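Local atomic coordinates of predicted sugar phosphatases of the HAD superfamily (PDB entry 2HX1), a protein that probably hydrolyses phosphate esters of sugars as a magnesium-dependent phosphatase of the HAD superfamily. Residues E5-L10 with H275-A280; Y14-F19 with D48-T53; S83-K88 with A109-S114; A135-D140 with P163-N168. All blocks are in the same frame, centred on the assembly; numbering follows the deposited sequence.

Interaction 1 of 4, residues E5-L10 with H275-A280; sequences ESFKSL and HICESA
Glu-5 OE2 is gripped by two hydrogen bonds, one from the imidazole of His-275 and one from a water. His-275 ND1 donates to OE2 over 2.9 Å, with the oxygen close to the ring plane but met from above the carboxylate plane; the two flat groups stand 75° apart. The same water accepts from Ile-276 N, 2.8 Å from the water oxygen, so the carboxylate also reaches the edge strand indirectly. Glu-5 N completes the attachment with a nearly straight bond to Ile-276 O (3.0 Å). Two further waters carry on the seam, one between Glu-5 O and Glu-278 N, the other between Phe-7 N and Ser-279 O.

Beside these bonds the packing is apolar. Leu-10 CD2 sits over the centre of the His-275 ring, 3.6 Å from its centroid, a CH-pi contact, while CD1 presses on Cys-277 SG. Phe-7, its CG anti to the backbone N (chi1 -175°), places its ring where Ala-280 CA lies over one face and Cys-277 SG at the edge; small residues suit these two places. Ser-6 caps the short helix, its OG accepting from Ser-9 N. An alanine in place of His-275 would remove the ring that meets both Glu-5 and Leu-10, and would probably loosen the N-terminal segment from strand 275-277. Since Tyr-14 OH bonds His-275 NE2, both ring nitrogens are engaged, and the nearby carboxylate would be expected to stabilise a protonated imidazole.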
loop_
_atom_site.group_PDB
_atom_site.type_symbol
_atom_site.label_atom_id
_atom_site.label_comp_id
_atom_site.label_asym_id
_atom_site.label_seq_id
_atom_site.Cartn_x
_atom_site.Cartn_y
_atom_site.Cartn_z
ATOM N N GLU A 5 24.670 14.368 21.156
ATOM C CA GLU A 5 24.731 15.429 22.144
ATOM C C GLU A 5 24.170 14.912 23.453
ATOM O O GLU A 5 23.277 14.045 23.436
ATOM C CB GLU A 5 23.913 16.627 21.650
ATOM C CG GLU A 5 24.548 17.341 20.464
ATOM C CD GLU A 5 23.685 18.449 19.864
ATOM O OE1 GLU A 5 23.683 19.569 20.428
ATOM O OE2 GLU A 5 23.022 18.224 18.817
ATOM N N SER A 6 24.671 15.414 24.591
ATOM C CA SER A 6 24.097 15.015 25.878
ATOM C C SER A 6 22.774 15.712 26.067
ATOM O O SER A 6 22.632 16.880 25.753
ATOM C CB SER A 6 24.999 15.319 27.074
ATOM O OG SER A 6 24.833 16.631 27.498
ATOM N N PHE A 7 21.795 14.973 26.566
ATOM C CA PHE A 7 20.485 15.539 26.780
ATOM C C PHE A 7 20.581 16.737 27.729
ATOM O O PHE A 7 20.050 17.814 27.435
ATOM C CB PHE A 7 19.535 14.458 27.280
ATOM C CG PHE A 7 18.142 14.921 27.407
ATOM C CD1 PHE A 7 17.441 15.337 26.294
ATOM C CD2 PHE A 7 17.534 14.975 28.645
ATOM C CE1 PHE A 7 16.130 15.787 26.403
ATOM C CE2 PHE A 7 16.231 15.416 28.768
ATOM C CZ PHE A 7 15.531 15.829 27.628
ATOM N N LYS A 8 21.322 16.587 28.831
ATOM C CA LYS A 8 21.550 17.700 29.757
ATOM C C LYS A 8 21.967 18.978 29.028
ATOM O O LYS A 8 21.439 20.076 29.295
ATOM C CB LYS A 8 22.620 17.329 30.791
ATOM C CG LYS A 8 22.753 18.333 31.943
ATOM C CD LYS A 8 23.620 17.799 33.086
ATOM C CE LYS A 8 23.943 18.890 34.128
ATOM N NZ LYS A 8 25.211 18.593 34.899
ATOM N N SER A 9 22.912 18.832 28.100
ATOM C CA SER A 9 23.474 19.999 27.407
ATOM C C SER A 9 22.453 20.788 26.528
ATOM O O SER A 9 22.689 21.954 26.173
ATOM C CB SER A 9 24.650 19.590 26.526
ATOM O OG SER A 9 24.173 19.067 25.294
ATOM N N LEU A 10 21.364 20.139 26.137
ATOM C CA LEU A 10 20.327 20.801 25.341
ATOM C C LEU A 10 19.366 21.605 26.194
ATOM O O LEU A 10 18.802 22.576 25.713
ATOM C CB LEU A 10 19.505 19.789 24.493
ATOM C CG LEU A 10 20.250 18.735 23.679
ATOM C CD1 LEU A 10 19.253 17.735 23.097
ATOM C CD2 LEU A 10 21.106 19.376 22.591
ATOM N N HIS A 275 18.210 17.351 17.134
ATOM C CA HIS A 275 19.306 16.785 17.901
ATOM C C HIS A 275 19.144 15.272 18.038
ATOM O O HIS A 275 18.031 14.748 17.936
ATOM C CB HIS A 275 19.315 17.356 19.313
ATOM C CG HIS A 275 19.382 18.839 19.380
ATOM N ND1 HIS A 275 20.493 19.553 18.991
ATOM C CD2 HIS A 275 18.469 19.751 19.797
ATOM C CE1 HIS A 275 20.254 20.847 19.156
ATOM N NE2 HIS A 275 19.032 20.990 19.645
ATOM N N ILE A 276 20.264 14.588 18.266
ATOM C CA ILE A 276 20.260 13.163 18.540
ATOM C C ILE A 276 20.965 12.979 19.862
ATOM O O ILE A 276 21.996 13.611 20.088
ATOM C CB ILE A 276 20.909 12.320 17.422
ATOM C CG1 ILE A 276 20.221 12.631 16.086
ATOM C CG2 ILE A 276 20.802 10.794 17.777
ATOM C CD1 ILE A 276 20.872 12.037 14.844
ATOM N N CYS A 277 20.349 12.201 20.756
ATOM C CA CYS A 277 20.899 11.929 22.088
ATOM C C CYS A 277 20.819 10.439 22.345
ATOM O O CYS A 277 19.932 9.763 21.836
ATOM C CB CYS A 277 20.088 12.626 23.182
ATOM S SG CYS A 277 19.841 14.395 23.014
ATOM N N GLU A 278 21.740 9.930 23.149
ATOM C CA GLU A 278 21.732 8.544 23.560
ATOM C C GLU A 278 20.450 8.211 24.355
ATOM O O GLU A 278 19.808 7.210 24.098
ATOM C CB GLU A 278 23.016 8.251 24.360
ATOM C CG GLU A 278 22.913 7.078 25.335
ATOM C CD GLU A 278 24.144 6.937 26.217
ATOM O OE1 GLU A 278 24.618 7.961 26.797
ATOM O OE2 GLU A 278 24.633 5.789 26.309
ATOM N N SER A 279 20.094 9.053 25.322
ATOM C CA SER A 279 18.874 8.874 26.081
ATOM C C SER A 279 18.450 10.165 26.777
ATOM O O SER A 279 19.189 11.150 26.802
ATOM C CB SER A 279 19.061 7.777 27.146
ATOM O OG SER A 279 19.401 8.335 28.401
ATOM N N ALA A 280 17.257 10.125 27.359
ATOM C CA ALA A 280 16.714 11.232 28.127
ATOM C C ALA A 280 17.137 11.194 29.586
ATOM O O ALA A 280 16.759 12.082 30.363
ATOM C CB ALA A 280 15.164 11.252 28.032
HETATM O O HOH W 1 22.627 15.989 17.560
HETATM O O HOH W 2 23.405 11.788 24.529
HETATM O O HOH W 3 21.851 11.897 27.022
#

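Interaction 2 of 4, residues Y14-F19 with D48-T53; sequences YKCIFF and DYYIVT
Strands 16-19 and 48-53 run side by side and parallel at the heart of the six-stranded sheet of the HAD core, packed most closely where Ile-17 to Phe-19 meet Tyr-49 to Val-52. Three bonds of 2.9 Å join them there: Tyr-50 N to Ile-17 O, almost along the carbonyl axis, Phe-19 N to Tyr-50 O, and Val-52 N to Phe-19 O. Tyr-50 thus both gives and accepts, as a parallel ladder requires.

On one face Phe-18 and Tyr-50 extend side by side in the same direction, Phe-18 CE1 lying 3.8 Å from Tyr-50 CD2. Cys-16 SG, anti to its backbone N (chi1 -167°), meets the same CD2 obliquely at 3.8 Å, and Val-52 CG2 crosses to Phe-18 CB; a slim thiol and a branched valine fit beside the broad rings. On the other face Phe-19 crosses Tyr-49 at about a right angle, with Tyr-49 CB at the edge of the Phe-19 ring and Ile-17 CG2 over one face of that ring.

The beginning is looser: Ile-17 N reaches Asp-48 O over a longer 3.1 Å, and Lys-15 and Asp-48 are partly exposed. Lys-15 turns its amine away to a salt bridge with Glu-227; a long charged chain and an acid suit this more open margin.

Strand 16-19 leads directly into Asp-20, a magnesium ligand. Strand 228-232 flanks strand 16-19 and strand 80-82 flanks strand 48-53. Helix 208-218 covers the face of Cys-16, Phe-18 and Tyr-50, whereas Tyr-49 meets Phe-39 of helix 35-44 edge-to-face on the other.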
loop_
_atom_site.group_PDB
_atom_site.type_symbol
_atom_site.label_atom_id
_atom_site.label_comp_id
_atom_site.label_asym_id
_atom_site.label_seq_id
_atom_site.Cartn_x
_atom_site.Cartn_y
_atom_site.Cartn_z
ATOM N N TYR A 14 15.677 25.647 26.156
ATOM C CA TYR A 14 14.237 25.371 26.077
ATOM C C TYR A 14 13.458 25.781 27.304
ATOM O O TYR A 14 13.927 25.629 28.410
ATOM C CB TYR A 14 14.033 23.881 25.788
ATOM C CG TYR A 14 14.690 23.501 24.491
ATOM C CD1 TYR A 14 14.192 23.963 23.293
ATOM C CD2 TYR A 14 15.831 22.710 24.471
ATOM C CE1 TYR A 14 14.795 23.639 22.101
ATOM C CE2 TYR A 14 16.453 22.386 23.287
ATOM C CZ TYR A 14 15.936 22.859 22.097
ATOM O OH TYR A 14 16.554 22.527 20.906
ATOM N N LYS A 15 12.242 26.269 27.076
ATOM C CA LYS A 15 11.326 26.664 28.135
ATOM C C LYS A 15 10.395 25.525 28.560
ATOM O O LYS A 15 9.911 25.520 29.679
ATOM C CB LYS A 15 10.543 27.906 27.689
ATOM C CG LYS A 15 11.465 29.116 27.528
ATOM C CD LYS A 15 10.712 30.373 27.114
ATOM C CE LYS A 15 11.645 31.500 26.698
ATOM N NZ LYS A 15 10.947 32.591 25.890
ATOM N N CYS A 16 10.160 24.550 27.678
ATOM C CA CYS A 16 9.390 23.355 28.062
ATOM C C CYS A 16 9.849 22.146 27.289
ATOM O O CYS A 16 10.265 22.270 26.136
ATOM C CB CYS A 16 7.907 23.574 27.823
ATOM S SG CYS A 16 6.841 22.341 28.592
ATOM N N ILE A 17 9.832 20.986 27.948
ATOM C CA ILE A 17 10.125 19.718 27.297
ATOM C C ILE A 17 8.805 18.962 27.102
ATOM O O ILE A 17 7.962 18.925 28.007
ATOM C CB ILE A 17 11.136 18.838 28.141
ATOM C CG1 ILE A 17 12.286 19.686 28.687
ATOM C CG2 ILE A 17 11.719 17.691 27.315
ATOM C CD1 ILE A 17 13.167 20.291 27.586
ATOM N N PHE A 18 8.610 18.400 25.915
ATOM C CA PHE A 18 7.583 17.378 25.688
ATOM C C PHE A 18 8.269 16.011 25.570
ATOM O O PHE A 18 9.138 15.833 24.739
ATOM C CB PHE A 18 6.756 17.616 24.404
ATOM C CG PHE A 18 5.985 18.927 24.366
ATOM C CD1 PHE A 18 5.833 19.733 25.474
ATOM C CD2 PHE A 18 5.350 19.316 23.195
ATOM C CE1 PHE A 18 5.107 20.918 25.404
ATOM C CE2 PHE A 18 4.653 20.520 23.130
ATOM C CZ PHE A 18 4.515 21.290 24.238
ATOM N N PHE A 19 7.881 15.079 26.443
ATOM C CA PHE A 19 8.437 13.740 26.467
ATOM C C PHE A 19 7.416 12.740 25.910
ATOM O O PHE A 19 6.307 12.706 26.388
ATOM C CB PHE A 19 8.750 13.318 27.907
ATOM C CG PHE A 19 9.975 13.977 28.520
ATOM C CD1 PHE A 19 11.252 13.573 28.175
ATOM C CD2 PHE A 19 9.841 14.950 29.468
ATOM C CE1 PHE A 19 12.353 14.146 28.742
ATOM C CE2 PHE A 19 10.950 15.534 30.033
ATOM C CZ PHE A 19 12.192 15.114 29.701
ATOM N N ASP A 48 9.589 23.537 32.950
ATOM C CA ASP A 48 8.327 22.860 32.691
ATOM C C ASP A 48 8.518 21.655 31.779
ATOM O O ASP A 48 9.471 21.592 30.980
ATOM C CB ASP A 48 7.318 23.839 32.074
ATOM C CG ASP A 48 6.895 24.916 33.067
ATOM O OD1 ASP A 48 6.300 24.533 34.100
ATOM O OD2 ASP A 48 7.203 26.119 32.846
ATOM N N TYR A 49 7.600 20.699 31.902
ATOM C CA TYR A 49 7.570 19.588 30.988
ATOM C C TYR A 49 6.143 19.038 30.932
ATOM O O TYR A 49 5.336 19.291 31.833
ATOM C CB TYR A 49 8.570 18.503 31.438
ATOM C CG TYR A 49 8.032 17.754 32.615
ATOM C CD1 TYR A 49 7.116 16.720 32.434
ATOM C CD2 TYR A 49 8.375 18.125 33.919
ATOM C CE1 TYR A 49 6.558 16.067 33.502
ATOM C CE2 TYR A 49 7.822 17.447 35.030
ATOM C CZ TYR A 49 6.910 16.420 34.801
ATOM O OH TYR A 49 6.327 15.727 35.834
ATOM N N TYR A 50 5.842 18.325 29.848
ATOM C CA TYR A 50 4.647 17.496 29.720
ATOM C C TYR A 50 5.070 16.169 29.160
ATOM O O TYR A 50 6.117 16.069 28.494
ATOM C CB TYR A 50 3.620 18.075 28.765
ATOM C CG TYR A 50 2.963 19.330 29.241
ATOM C CD1 TYR A 50 1.862 19.286 30.096
ATOM C CD2 TYR A 50 3.432 20.574 28.827
ATOM C CE1 TYR A 50 1.249 20.473 30.534
ATOM C CE2 TYR A 50 2.849 21.729 29.256
ATOM C CZ TYR A 50 1.761 21.683 30.107
ATOM O OH TYR A 50 1.193 22.861 30.494
ATOM N N ILE A 51 4.236 15.164 29.407
ATOM C CA ILE A 51 4.317 13.896 28.712
ATOM C C ILE A 51 3.217 13.924 27.659
ATOM O O ILE A 51 2.074 14.220 27.988
ATOM C CB ILE A 51 4.136 12.704 29.703
ATOM C CG1 ILE A 51 5.347 12.642 30.653
ATOM C CG2 ILE A 51 3.917 11.419 28.940
ATOM C CD1 ILE A 51 5.220 11.722 31.803
ATOM N N VAL A 52 3.577 13.658 26.403
ATOM C CA VAL A 52 2.659 13.709 25.274
ATOM C C VAL A 52 2.729 12.290 24.685
ATOM O O VAL A 52 3.764 11.872 24.151
ATOM C CB VAL A 52 3.085 14.757 24.247
ATOM C CG1 VAL A 52 2.157 14.746 23.072
ATOM C CG2 VAL A 52 3.149 16.123 24.916
ATOM N N THR A 53 1.630 11.559 24.826
ATOM C CA THR A 53 1.604 10.150 24.585
ATOM C C THR A 53 0.372 9.775 23.768
ATOM O O THR A 53 -0.717 10.362 23.959
ATOM C CB THR A 53 1.579 9.401 25.923
ATOM O OG1 THR A 53 1.562 7.981 25.693
ATOM C CG2 THR A 53 0.363 9.796 26.757
#

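Interaction 3 of 4, residues S83-K88 with A109-S114; sequences SGMITK and ANYLVS
A type I beta turn runs from Asn-110 to Val-113 and packs its residues against the first turns of helix 83-94. In this HAD-type chain the helix leads from strand 80-82 of the core sheet to strand 98-103 of the five-stranded sheet, and the turn joins strand 98-103 to strand 117-121 by way of helix 106-110.

The apolar contacts come from Leu-112. Its CD2 lies 3.6 Å from Lys-88 CA and also meets Lys-88 CB, the two side chains sliding past each other in opposite directions, while Thr-87 CG2 touches both methyls of the leucine. A branched leucine suits this place, since it can spread two methyls over the helix and still reach Met-119 and Leu-139 behind it.

The ring of Tyr-111 makes a CH-pi contact and van der Waals contacts. Tyr-111 CG stands anti to its backbone N (chi1 -179°), which extends the ring toward the helix, and Lys-88 CD lies over one face, 3.9 Å from the ring centroid. The ammonium is much farther from that centroid, so any cation-pi attraction is weak at most. Gly-84 offers only backbone: its carbonyl carbon lies at the ring edge, in plane, and Gly-84 O is 3.7 Å from Tyr-111 CE2. Next to it the CG of Met-85, a selenomethionine here, closes on Tyr-111 OH at 3.1 Å.

The polar contact uses the end of the lysine. Extended as far as CE, Lys-88 bends at its last torsion (chi4 62°), and NZ donates to Tyr-111 O in the carbonyl plane at 2.8 Å.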
loop_
_atom_site.group_PDB
_atom_site.type_symbol
_atom_site.label_atom_id
_atom_site.label_comp_id
_atom_site.label_asym_id
_atom_site.label_seq_id
_atom_site.Cartn_x
_atom_site.Cartn_y
_atom_site.Cartn_z
ATOM N N SER A 83 -3.657 11.034 23.852
ATOM C CA SER A 83 -4.565 11.070 22.704
ATOM C C SER A 83 -5.969 10.616 23.108
ATOM O O SER A 83 -6.946 10.971 22.451
ATOM C CB SER A 83 -4.028 10.265 21.528
ATOM O OG SER A 83 -4.000 8.901 21.832
ATOM N N GLY A 84 -6.085 9.887 24.213
ATOM C CA GLY A 84 -7.405 9.541 24.741
ATOM C C GLY A 84 -8.271 10.749 25.063
ATOM O O GLY A 84 -9.509 10.669 25.002
HETATM N N MSE A 85 -7.633 11.876 25.376
HETATM C CA MSE A 85 -8.372 13.114 25.618
HETATM C C MSE A 85 -9.054 13.605 24.338
HETATM O O MSE A 85 -10.174 14.136 24.380
HETATM C CB MSE A 85 -7.438 14.180 26.172
HETATM C CG MSE A 85 -6.934 13.828 27.589
HETATM SE SE MSE A 85 -5.291 14.736 28.104
HETATM C CE MSE A 85 -5.820 16.627 27.703
ATOM N N ILE A 86 -8.387 13.422 23.198
ATOM C CA ILE A 86 -8.946 13.830 21.934
ATOM C C ILE A 86 -10.141 12.957 21.601
ATOM O O ILE A 86 -11.202 13.456 21.197
ATOM C CB ILE A 86 -7.955 13.721 20.758
ATOM C CG1 ILE A 86 -6.682 14.535 21.007
ATOM C CG2 ILE A 86 -8.650 14.194 19.473
ATOM C CD1 ILE A 86 -5.600 14.253 19.989
ATOM N N THR A 87 -9.970 11.653 21.768
ATOM C CA THR A 87 -11.033 10.697 21.517
ATOM C C THR A 87 -12.290 11.048 22.319
ATOM O O THR A 87 -13.375 11.073 21.777
ATOM C CB THR A 87 -10.606 9.305 21.918
ATOM O OG1 THR A 87 -9.507 8.899 21.104
ATOM C CG2 THR A 87 -11.741 8.317 21.761
ATOM N N LYS A 88 -12.113 11.289 23.610
ATOM C CA LYS A 88 -13.190 11.649 24.507
ATOM C C LYS A 88 -13.936 12.869 24.004
ATOM O O LYS A 88 -15.160 12.862 23.974
ATOM C CB LYS A 88 -12.641 11.943 25.913
ATOM C CG LYS A 88 -13.697 12.074 27.009
ATOM C CD LYS A 88 -13.124 11.614 28.364
ATOM C CE LYS A 88 -14.139 11.712 29.521
ATOM N NZ LYS A 88 -15.342 10.849 29.338
ATOM N N ALA A 109 -12.142 1.230 28.854
ATOM C CA ALA A 109 -13.378 1.894 28.433
ATOM C C ALA A 109 -13.936 2.893 29.453
ATOM O O ALA A 109 -14.710 3.759 29.086
ATOM C CB ALA A 109 -14.410 0.849 28.146
ATOM N N ASN A 110 -13.547 2.756 30.719
ATOM C CA ASN A 110 -14.111 3.552 31.831
ATOM C C ASN A 110 -13.966 5.072 31.681
ATOM O O ASN A 110 -14.910 5.843 31.920
ATOM C CB ASN A 110 -13.487 3.096 33.164
ATOM C CG ASN A 110 -14.206 1.878 33.784
ATOM O OD1 ASN A 110 -15.348 1.534 33.417
ATOM N ND2 ASN A 110 -13.538 1.239 34.750
ATOM N N TYR A 111 -12.784 5.494 31.263
ATOM C CA TYR A 111 -12.501 6.907 31.004
ATOM C C TYR A 111 -13.464 7.544 29.999
ATOM O O TYR A 111 -13.702 8.755 30.052
ATOM C CB TYR A 111 -11.081 7.038 30.448
ATOM C CG TYR A 111 -10.589 8.448 30.136
ATOM C CD1 TYR A 111 -10.696 9.493 31.083
ATOM C CD2 TYR A 111 -9.944 8.722 28.929
ATOM C CE1 TYR A 111 -10.199 10.797 30.804
ATOM C CE2 TYR A 111 -9.438 10.005 28.643
ATOM C CZ TYR A 111 -9.580 11.039 29.571
ATOM O OH TYR A 111 -9.074 12.286 29.258
ATOM N N LEU A 112 -13.996 6.757 29.063
ATOM C CA LEU A 112 -14.852 7.347 28.007
ATOM C C LEU A 112 -16.330 7.365 28.393
ATOM O O LEU A 112 -17.137 8.017 27.714
ATOM C CB LEU A 112 -14.641 6.639 26.664
ATOM C CG LEU A 112 -13.269 6.794 25.993
ATOM C CD1 LEU A 112 -13.208 5.914 24.738
ATOM C CD2 LEU A 112 -12.999 8.233 25.627
ATOM N N VAL A 113 -16.678 6.680 29.482
ATOM C CA VAL A 113 -18.060 6.674 29.997
ATOM C C VAL A 113 -18.583 8.116 30.159
ATOM O O VAL A 113 -17.856 9.015 30.616
ATOM C CB VAL A 113 -18.103 5.885 31.338
ATOM C CG1 VAL A 113 -19.367 6.148 32.132
ATOM C CG2 VAL A 113 -17.920 4.393 31.057
ATOM N N SER A 114 -19.823 8.348 29.732
ATOM C CA SER A 114 -20.433 9.678 29.837
ATOM C C SER A 114 -21.961 9.608 29.747
ATOM O O SER A 114 -22.531 8.538 29.496
ATOM C CB SER A 114 -19.865 10.610 28.757
ATOM O OG SER A 114 -20.215 10.161 27.468
#

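Interaction 4 of 4, residues A135-D140 with P163-N168; sequences ALVLLD and PAIVAN. With EDO (1,2-ethanediol), chain N.
Just beyond an apolar pair of parallel strands, the carboxylate of Asp-140 meets a 1,2-ethanediol, probably left from the crystallisation liquor, which also bonds Tyr-173 OH: EDO O2 donates to Asp-140 OD1 over 3.2 Å. OD1 also accepts from Glu-142 N. Replacing Asp-140 with an alanine would remove both acceptor bonds and would probably leave the chain toward Glu-142 less firmly held.

The strands are the two arms of a beta-alpha-beta crossover through helix 146-159. Three bonds lace them, each nearly along its carbonyl axis: Leu-136 N to Pro-163 O (3.0 Å), Ile-165 N to Leu-136 O (2.9 Å) and Leu-138 N to Ile-165 O (2.8 Å). Pro-163 has no N-H to give and suits the strand's approach, where its CG packs on Ala-135 CB.

Val-137 and Ile-165 lie side by side on the face toward helix 83-94, Val-137 CG1 being 4.1 Å from Ile-165 CB. On the other face Val-166 CG2 reaches Leu-138 CB at 3.7 Å, and Leu-136 CD2 nears the small Ala-164. Backbone polar groups are met by this ladder and by neighbouring strand 98-103, aliphatic side chains fill both faces, and the charge lies past the strand, in the loop.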
loop_
_atom_site.group_PDB
_atom_site.type_symbol
_atom_site.label_atom_id
_atom_site.label_comp_id
_atom_site.label_asym_id
_atom_site.label_seq_id
_atom_site.Cartn_x
_atom_site.Cartn_y
_atom_site.Cartn_z
ATOM N N ALA A 135 -20.686 4.535 17.183
ATOM C CA ALA A 135 -19.238 4.657 16.992
ATOM C C ALA A 135 -18.541 3.389 17.463
ATOM O O ALA A 135 -19.078 2.605 18.267
ATOM C CB ALA A 135 -18.648 5.917 17.734
ATOM N N LEU A 136 -17.332 3.203 16.966
ATOM C CA LEU A 136 -16.461 2.121 17.401
ATOM C C LEU A 136 -15.148 2.733 17.856
ATOM O O LEU A 136 -14.555 3.511 17.110
ATOM C CB LEU A 136 -16.196 1.163 16.236
ATOM C CG LEU A 136 -15.063 0.152 16.425
ATOM C CD1 LEU A 136 -15.464 -0.855 17.520
ATOM C CD2 LEU A 136 -14.736 -0.540 15.100
ATOM N N VAL A 137 -14.683 2.376 19.050
ATOM C CA VAL A 137 -13.320 2.760 19.486
ATOM C C VAL A 137 -12.429 1.569 19.767
ATOM O O VAL A 137 -12.845 0.615 20.413
ATOM C CB VAL A 137 -13.359 3.695 20.694
ATOM C CG1 VAL A 137 -14.084 4.925 20.307
ATOM C CG2 VAL A 137 -14.074 3.044 21.885
ATOM N N LEU A 138 -11.206 1.621 19.255
ATOM C CA LEU A 138 -10.165 0.631 19.554
ATOM C C LEU A 138 -9.244 1.184 20.671
ATOM O O LEU A 138 -8.636 2.242 20.522
ATOM C CB LEU A 138 -9.384 0.271 18.277
ATOM C CG LEU A 138 -9.850 -1.008 17.565
ATOM C CD1 LEU A 138 -11.362 -0.949 17.384
ATOM C CD2 LEU A 138 -9.145 -1.196 16.235
ATOM N N LEU A 139 -9.207 0.494 21.817
ATOM C CA LEU A 139 -8.583 1.053 23.044
ATOM C C LEU A 139 -7.389 0.242 23.563
ATOM O O LEU A 139 -6.438 0.819 24.115
ATOM C CB LEU A 139 -9.608 1.162 24.182
ATOM C CG LEU A 139 -10.818 2.073 23.958
ATOM C CD1 LEU A 139 -11.824 1.789 25.031
ATOM C CD2 LEU A 139 -10.404 3.554 23.987
ATOM N N ASP A 140 -7.468 -1.078 23.435
ATOM C CA ASP A 140 -6.454 -1.978 23.998
ATOM C C ASP A 140 -6.445 -3.283 23.174
ATOM O O ASP A 140 -7.472 -3.728 22.718
ATOM C CB ASP A 140 -6.770 -2.242 25.478
ATOM C CG ASP A 140 -5.579 -2.775 26.263
ATOM O OD1 ASP A 140 -5.116 -3.881 25.963
ATOM O OD2 ASP A 140 -5.114 -2.104 27.212
ATOM N N PRO A 163 -18.139 6.389 12.737
ATOM C CA PRO A 163 -16.695 6.568 12.867
ATOM C C PRO A 163 -16.009 5.404 13.600
ATOM O O PRO A 163 -16.520 4.900 14.601
ATOM C CB PRO A 163 -16.578 7.865 13.674
ATOM C CG PRO A 163 -17.802 7.924 14.462
ATOM C CD PRO A 163 -18.879 7.358 13.563
ATOM N N ALA A 164 -14.883 4.957 13.064
ATOM C CA ALA A 164 -14.006 4.012 13.733
ATOM C C ALA A 164 -12.760 4.790 14.158
ATOM O O ALA A 164 -12.091 5.405 13.308
ATOM C CB ALA A 164 -13.641 2.848 12.810
ATOM N N ILE A 165 -12.483 4.793 15.467
ATOM C CA ILE A 165 -11.428 5.631 16.086
ATOM C C ILE A 165 -10.360 4.749 16.782
ATOM O O ILE A 165 -10.680 3.777 17.491
ATOM C CB ILE A 165 -12.062 6.603 17.139
ATOM C CG1 ILE A 165 -13.111 7.506 16.505
ATOM C CG2 ILE A 165 -11.028 7.535 17.822
ATOM C CD1 ILE A 165 -13.995 8.158 17.528
ATOM N N VAL A 166 -9.090 5.092 16.616
ATOM C CA VAL A 166 -8.017 4.471 17.390
ATOM C C VAL A 166 -6.939 5.520 17.674
ATOM O O VAL A 166 -6.771 6.446 16.894
ATOM C CB VAL A 166 -7.411 3.228 16.604
ATOM C CG1 VAL A 166 -6.703 3.666 15.293
ATOM C CG2 VAL A 166 -6.448 2.409 17.496
ATOM N N ALA A 167 -6.209 5.355 18.775
ATOM C CA ALA A 167 -4.955 6.089 19.039
ATOM C C ALA A 167 -3.898 5.622 18.045
ATOM O O ALA A 167 -3.778 4.422 17.781
ATOM C CB ALA A 167 -4.450 5.811 20.446
ATOM N N ASN A 168 -3.118 6.558 17.530
ATOM C CA ASN A 168 -2.133 6.261 16.494
ATOM C C ASN A 168 -0.882 5.641 17.093
ATOM O O ASN A 168 0.213 6.199 16.981
ATOM C CB ASN A 168 -1.767 7.530 15.740
ATOM C CG ASN A 168 -1.026 7.239 14.462
ATOM O OD1 ASN A 168 -1.383 6.323 13.744
ATOM N ND2 ASN A 168 0.008 8.016 14.172
HETATM C C1 EDO N . -0.760 -4.803 28.518
HETATM O O1 EDO N . 0.185 -5.050 27.467
HETATM C C2 EDO N . -1.856 -3.879 28.013
HETATM O O2 EDO N . -1.933 -3.901 26.574
#

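Overall arrangement
From the N terminus, residues 5-10 open interaction 1, whose loop closes only at 275-280, so the other three contacts are nested within it. Interaction 2 closes first, then interaction 3, then interaction 4; these follow in series and none cross. Interactions 1 and 2 share the six-stranded core sheet and touch where Phe-7 and Ala-280 pack on Phe-19. Interaction 2 passes to interaction 3 by Thr-53 O, a probable hydrogen-bond acceptor for Ser-83 N. Interactions 3 and 4 pack together at the second, five-stranded sheet, by Ser-83 on Ala-167 and Thr-87 on Ile-165. The centres of interactions 3 and 4 each lie about 34 Å from that of interaction 1.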